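PDB 6IY4: LupI from Flavobacterium sp. YS-80-122, which probably inhibits metalloendopeptidases in the periplasm, as a member of the Inh family of protease inhibitors. Local coordinates for residues S9-V14 with A21-L26; Y13-E18 with T87-R92. One frame throughout, in Å; residues are numbered along the deposited sequence.

How the contacts relate
Contacts 1 and 2 lie on the two edges of one strand: residues 8-14 pair with 22-26 in contact 1 and with 86-92 in contact 2, so the strand sits between two antiparallel neighbours. Their centres are about 9 Å apart, and Y13 and V14 belong to both. Direct evidence of continuity is T11 N lying 2.8 Å from Q91 O, a probable hydrogen bond, and F12 CE2 packing 3.6 Å from M90 SD. W10 CE3 also lies 3.4 Å from Q91 C. Contact 1 is a local hairpin, whereas contact 2 brings the N-terminal and C-terminal strands of the chain side by side.

Contact 1: residues S9-V14 with A21-L26; sequences SWTFYV and ACTVTL. Unlike the reference sequence in segment 21-26: L26 (reference Ser).
S9 meets T23 on one face of the strand pair, where S9 OG, anti to its backbone N (chi1 -174°), lies 3.4 Å from T23 CG2. W10 faces the other way and forms an antiparallel hydrogen-bonded pair with V24; V24 N to W10 O, 2.8 Å, is the straighter of the two bonds, the other running from W10 N to V24 O. W10 CD1 meets L26 CD1 at 3.8 Å, while W10 NE1 gives its hydrogen to V6 O. L26 replaces the serine of the reference sequence. T11 returns to the S9 face opposite T23, a non-hydrogen-bonded pair whose hydroxyls, OG1 to OG1 at 3.5 Å, make a weak hydrogen bond. F12 pairs with C22, and F12 N points at C22 O over 2.8 Å with an N-H...O angle of 179°. F12 CE1 reaches V24 CB at 3.9 Å, L26 CD1 comes to the ring edge, and M90 and L39 also touch F12. An alanine at F12 would remove the ring and probably leave V24 CB and L26 CD1 without this apolar partner, opening a gap beside M90 and L39. At Y13 the contact fades to CB against A21 CB. C22 is also tied by its disulfide to C38, later in the chain. The arrangement is a beta hairpin, here the edge and next-to-edge strands of the antiparallel sheet of an Inh-family inhibitor.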
loop_
_atom_site.group_PDB
_atom_site.type_symbol
_atom_site.label_atom_id
_atom_site.label_comp_id
_atom_site.label_asym_id
_atom_site.label_seq_id
_atom_site.Cartn_x
_atom_site.Cartn_y
_atom_site.Cartn_z
ATOM N N SER A 9 8.748 -6.821 2.204
ATOM C CA SER A 9 7.955 -7.402 1.098
ATOM C C SER A 9 6.448 -7.386 1.411
ATOM O O SER A 9 6.018 -7.923 2.459
ATOM C CB SER A 9 8.397 -8.798 0.815
ATOM O OG SER A 9 7.723 -9.272 -0.326
ATOM N N TRP A 10 5.651 -6.808 0.535
ATOM C CA TRP A 10 4.188 -6.745 0.691
ATOM C C TRP A 10 3.529 -7.187 -0.598
ATOM O O TRP A 10 3.977 -6.790 -1.683
ATOM C CB TRP A 10 3.733 -5.344 1.065
ATOM C CG TRP A 10 4.096 -4.922 2.456
ATOM C CD1 TRP A 10 5.281 -4.370 2.852
ATOM C CD2 TRP A 10 3.286 -5.034 3.641
ATOM N NE1 TRP A 10 5.262 -4.116 4.188
ATOM C CE2 TRP A 10 4.067 -4.501 4.700
ATOM C CE3 TRP A 10 1.992 -5.501 3.913
ATOM C CZ2 TRP A 10 3.563 -4.417 5.996
ATOM C CZ3 TRP A 10 1.504 -5.399 5.196
ATOM C CH2 TRP A 10 2.289 -4.875 6.213
ATOM N N THR A 11 2.397 -7.848 -0.459
ATOM C CA THR A 11 1.582 -8.294 -1.604
ATOM C C THR A 11 0.285 -7.505 -1.606
ATOM O O THR A 11 -0.391 -7.447 -0.547
ATOM C CB THR A 11 1.308 -9.785 -1.515
ATOM O OG1 THR A 11 2.593 -10.424 -1.495
ATOM C CG2 THR A 11 0.521 -10.240 -2.713
ATOM N N PHE A 12 0.018 -6.853 -2.721
ATOM C CA PHE A 12 -1.166 -6.003 -2.932
ATOM C C PHE A 12 -2.139 -6.735 -3.859
ATOM O O PHE A 12 -1.703 -7.275 -4.884
ATOM C CB PHE A 12 -0.774 -4.682 -3.587
ATOM C CG PHE A 12 -0.012 -3.726 -2.712
ATOM C CD1 PHE A 12 1.349 -3.899 -2.501
ATOM C CD2 PHE A 12 -0.634 -2.647 -2.125
ATOM C CE1 PHE A 12 2.059 -3.005 -1.724
ATOM C CE2 PHE A 12 0.075 -1.772 -1.310
ATOM C CZ PHE A 12 1.420 -1.952 -1.137
ATOM N N TYR A 13 -3.415 -6.596 -3.553
ATOM C CA TYR A 13 -4.484 -7.068 -4.458
ATOM C C TYR A 13 -5.795 -6.382 -4.104
ATOM O O TYR A 13 -5.975 -5.937 -2.953
ATOM C CB TYR A 13 -4.619 -8.583 -4.405
ATOM C CG TYR A 13 -5.019 -9.174 -3.083
ATOM C CD1 TYR A 13 -4.059 -9.491 -2.154
ATOM C CD2 TYR A 13 -6.337 -9.415 -2.778
ATOM C CE1 TYR A 13 -4.409 -10.048 -0.934
ATOM C CE2 TYR A 13 -6.706 -9.955 -1.556
ATOM C CZ TYR A 13 -5.732 -10.305 -0.654
ATOM O OH TYR A 13 -6.048 -10.849 0.555
ATOM N N VAL A 14 -6.697 -6.356 -5.052
ATOM C CA VAL A 14 -8.055 -5.833 -4.816
ATOM C C VAL A 14 -8.899 -7.023 -4.340
ATOM O O VAL A 14 -8.898 -8.123 -4.970
ATOM C CB VAL A 14 -8.651 -5.189 -6.080
ATOM C CG1 VAL A 14 -10.111 -4.822 -5.878
ATOM C CG2 VAL A 14 -7.880 -3.969 -6.545
ATOM N N ALA A 21 -2.384 -10.271 -8.184
ATOM C CA ALA A 21 -1.667 -9.795 -6.978
ATOM C C ALA A 21 -0.294 -9.293 -7.401
ATOM O O ALA A 21 0.346 -9.840 -8.343
ATOM C CB ALA A 21 -1.558 -10.887 -5.949
ATOM N N CYS A 22 0.205 -8.284 -6.699
ATOM C CA CYS A 22 1.482 -7.629 -7.053
ATOM C C CYS A 22 2.339 -7.566 -5.795
ATOM O O CYS A 22 1.834 -7.091 -4.799
ATOM C CB CYS A 22 1.156 -6.238 -7.565
ATOM S SG CYS A 22 2.588 -5.188 -7.936
ATOM N N THR A 23 3.560 -8.064 -5.836
ATOM C CA THR A 23 4.502 -8.002 -4.699
ATOM C C THR A 23 5.363 -6.760 -4.895
ATOM O O THR A 23 6.028 -6.642 -5.983
ATOM C CB THR A 23 5.316 -9.291 -4.590
ATOM O OG1 THR A 23 4.379 -10.365 -4.498
ATOM C CG2 THR A 23 6.241 -9.277 -3.389
ATOM N N VAL A 24 5.485 -5.923 -3.860
ATOM C CA VAL A 24 6.194 -4.626 -3.882
ATOM C C VAL A 24 7.057 -4.589 -2.628
ATOM O O VAL A 24 6.547 -4.927 -1.577
ATOM C CB VAL A 24 5.224 -3.443 -3.896
ATOM C CG1 VAL A 24 5.966 -2.109 -3.899
ATOM C CG2 VAL A 24 4.258 -3.535 -5.057
ATOM N N THR A 25 8.286 -4.130 -2.745
ATOM C CA THR A 25 9.096 -3.815 -1.559
ATOM C C THR A 25 8.824 -2.384 -1.088
ATOM O O THR A 25 8.938 -1.437 -1.898
ATOM C CB THR A 25 10.589 -3.950 -1.833
ATOM O OG1 THR A 25 10.833 -5.254 -2.340
ATOM C CG2 THR A 25 11.366 -3.728 -0.566
ATOM N N LEU A 26 8.489 -2.253 0.192
ATOM C CA LEU A 26 8.462 -0.970 0.925
ATOM C C LEU A 26 9.847 -0.817 1.524
ATOM O O LEU A 26 10.203 -1.582 2.405
ATOM C CB LEU A 26 7.357 -0.934 1.973
ATOM C CG LEU A 26 5.997 -0.467 1.478
ATOM C CD1 LEU A 26 5.400 -1.434 0.438
ATOM C CD2 LEU A 26 5.057 -0.298 2.662
#

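Contact 2: residues Y13-E18 with T87-R92; sequences YVQGAE and TLVMQR
Y13 CG stands between its own backbone N and carbonyl carbon (chi1 63°), and a chi2 of -88° turns the ring; V89 chi1 of 179° puts V89 CG1 anti to the backbone N, where it meets Y13 CZ at 3.6 Å. V89 CB lies over one ring face in a CH-pi contact, 3.9 Å from the Y13 ring centroid. The other methyl, V89 CG2, lies near Y13 CE2. V89 CG2 is also met by Q15 NE2 at 3.9 Å, reached through a side chain bent at chi2, so Q15 and Y13 both cover this valine. R77 of the adjoining strand touches Y13 and V89 as well. The backbones fix the register: Y13 and V89 form an antiparallel hydrogen-bonded pair, with V89 N to Y13 O at 2.8 Å. L88 CD1, on the other face, approaches Y13 O at 3.5 Å. V14 opposes L88 as a non-hydrogen-bonded pair, and Q15 N continues the pairing to T87 O at 2.9 Å. A water bridges Q15 O, to which it donates, and T87 N, from which it accepts, just where the strand gives way to the turn. The chain then leaves the sheet in a type II turn from V14 to A17, closed by A17 N to V14 O at 2.7 Å; G16 takes the positive phi that favours glycine, and G16 N bonds to E18 OE2 at 2.9 Å. This is antiparallel pairing of strands 8-14 and 86-92, first and last in sequence yet neighbours in the sheet, consistent with the antiparallel beta-barrel fold of the Inh family.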
loop_
_atom_site.group_PDB
_atom_site.type_symbol
_atom_site.label_atom_id
_atom_site.label_comp_id
_atom_site.label_asym_id
_atom_site.label_seq_id
_atom_site.Cartn_x
_atom_site.Cartn_y
_atom_site.Cartn_z
ATOM N N TYR A 13 -3.415 -6.596 -3.553
ATOM C CA TYR A 13 -4.484 -7.068 -4.458
ATOM C C TYR A 13 -5.795 -6.382 -4.104
ATOM O O TYR A 13 -5.975 -5.937 -2.953
ATOM C CB TYR A 13 -4.619 -8.583 -4.405
ATOM C CG TYR A 13 -5.019 -9.174 -3.083
ATOM C CD1 TYR A 13 -4.059 -9.491 -2.154
ATOM C CD2 TYR A 13 -6.337 -9.415 -2.778
ATOM C CE1 TYR A 13 -4.409 -10.048 -0.934
ATOM C CE2 TYR A 13 -6.706 -9.955 -1.556
ATOM C CZ TYR A 13 -5.732 -10.305 -0.654
ATOM O OH TYR A 13 -6.048 -10.849 0.555
ATOM N N VAL A 14 -6.697 -6.356 -5.052
ATOM C CA VAL A 14 -8.055 -5.833 -4.816
ATOM C C VAL A 14 -8.899 -7.023 -4.340
ATOM O O VAL A 14 -8.898 -8.123 -4.970
ATOM C CB VAL A 14 -8.651 -5.189 -6.080
ATOM C CG1 VAL A 14 -10.111 -4.822 -5.878
ATOM C CG2 VAL A 14 -7.880 -3.969 -6.545
ATOM N N GLN A 15 -9.607 -6.829 -3.248
ATOM C CA GLN A 15 -10.460 -7.882 -2.673
ATOM C C GLN A 15 -11.422 -8.369 -3.754
ATOM O O GLN A 15 -12.007 -7.493 -4.431
ATOM C CB GLN A 15 -11.274 -7.355 -1.500
ATOM C CG GLN A 15 -11.993 -8.440 -0.733
ATOM C CD GLN A 15 -11.311 -8.581 0.604
ATOM O OE1 GLN A 15 -11.570 -7.830 1.559
ATOM N NE2 GLN A 15 -10.356 -9.487 0.641
ATOM N N GLY A 16 -11.507 -9.700 -3.898
ATOM C CA GLY A 16 -12.332 -10.348 -4.928
ATOM C C GLY A 16 -11.512 -10.643 -6.170
ATOM O O GLY A 16 -11.986 -11.398 -7.035
ATOM N N ALA A 17 -10.311 -10.079 -6.265
ATOM C CA ALA A 17 -9.416 -10.256 -7.433
ATOM C C ALA A 17 -8.023 -10.679 -6.950
ATOM O O ALA A 17 -7.043 -10.193 -7.528
ATOM C CB ALA A 17 -9.372 -9.000 -8.270
ATOM N N GLU A 18 -7.961 -11.626 -6.014
ATOM C CA GLU A 18 -6.716 -12.143 -5.384
ATOM C C GLU A 18 -5.779 -12.728 -6.449
ATOM O O GLU A 18 -4.536 -12.701 -6.240
ATOM C CB GLU A 18 -6.997 -13.246 -4.353
ATOM C CG GLU A 18 -7.776 -12.785 -3.140
ATOM C CD GLU A 18 -9.230 -12.370 -3.362
ATOM O OE1 GLU A 18 -9.868 -12.895 -4.328
ATOM O OE2 GLU A 18 -9.728 -11.518 -2.569
ATOM N N THR A 87 -11.834 -2.595 -2.173
ATOM C CA THR A 87 -10.894 -2.677 -1.020
ATOM C C THR A 87 -9.530 -3.140 -1.550
ATOM O O THR A 87 -9.471 -4.162 -2.230
ATOM C CB THR A 87 -11.353 -3.614 0.096
ATOM O OG1 THR A 87 -12.631 -3.095 0.449
ATOM C CG2 THR A 87 -10.425 -3.614 1.289
ATOM N N LEU A 88 -8.500 -2.362 -1.283
ATOM C CA LEU A 88 -7.111 -2.761 -1.600
ATOM C C LEU A 88 -6.553 -3.368 -0.339
ATOM O O LEU A 88 -6.642 -2.746 0.741
ATOM C CB LEU A 88 -6.275 -1.556 -2.017
ATOM C CG LEU A 88 -4.835 -1.858 -2.411
ATOM C CD1 LEU A 88 -4.781 -2.695 -3.659
ATOM C CD2 LEU A 88 -4.062 -0.581 -2.614
ATOM N N VAL A 89 -6.064 -4.576 -0.482
ATOM C CA VAL A 89 -5.468 -5.352 0.614
ATOM C C VAL A 89 -3.964 -5.338 0.413
ATOM O O VAL A 89 -3.500 -5.486 -0.739
ATOM C CB VAL A 89 -6.007 -6.797 0.579
ATOM C CG1 VAL A 89 -5.393 -7.633 1.682
ATOM C CG2 VAL A 89 -7.532 -6.808 0.676
ATOM N N MET A 90 -3.224 -5.153 1.496
ATOM C CA MET A 90 -1.762 -5.333 1.440
ATOM C C MET A 90 -1.407 -6.254 2.604
ATOM O O MET A 90 -1.871 -6.057 3.721
ATOM C CB MET A 90 -0.985 -4.009 1.387
ATOM C CG MET A 90 -0.970 -3.268 2.572
ATOM S SD MET A 90 -0.158 -1.630 2.278
ATOM C CE MET A 90 1.573 -1.987 2.517
ATOM N N GLN A 91 -0.673 -7.301 2.318
ATOM C CA GLN A 91 -0.355 -8.311 3.344
ATOM C C GLN A 91 1.083 -8.707 3.137
ATOM O O GLN A 91 1.453 -8.877 1.993
ATOM C CB GLN A 91 -1.122 -9.603 3.157
ATOM C CG GLN A 91 -2.586 -9.523 3.464
ATOM C CD GLN A 91 -3.088 -10.940 3.329
ATOM O OE1 GLN A 91 -3.321 -11.432 2.221
ATOM N NE2 GLN A 91 -3.157 -11.623 4.466
ATOM N N ARG A 92 1.817 -8.916 4.207
ATOM C CA ARG A 92 3.198 -9.432 4.057
ATOM C C ARG A 92 3.141 -10.859 3.515
ATOM O O ARG A 92 2.228 -11.621 3.877
ATOM C CB ARG A 92 3.946 -9.378 5.382
ATOM C CG ARG A 92 4.314 -7.983 5.847
ATOM C CD ARG A 92 5.103 -8.029 7.111
ATOM N NE ARG A 92 5.596 -6.783 7.622
ATOM C CZ ARG A 92 6.719 -6.183 7.284
ATOM N NH1 ARG A 92 7.502 -6.617 6.301
ATOM N NH2 ARG A 92 7.065 -5.098 7.935
HETATM O O HOH W 1 -12.757 -5.031 -3.338
#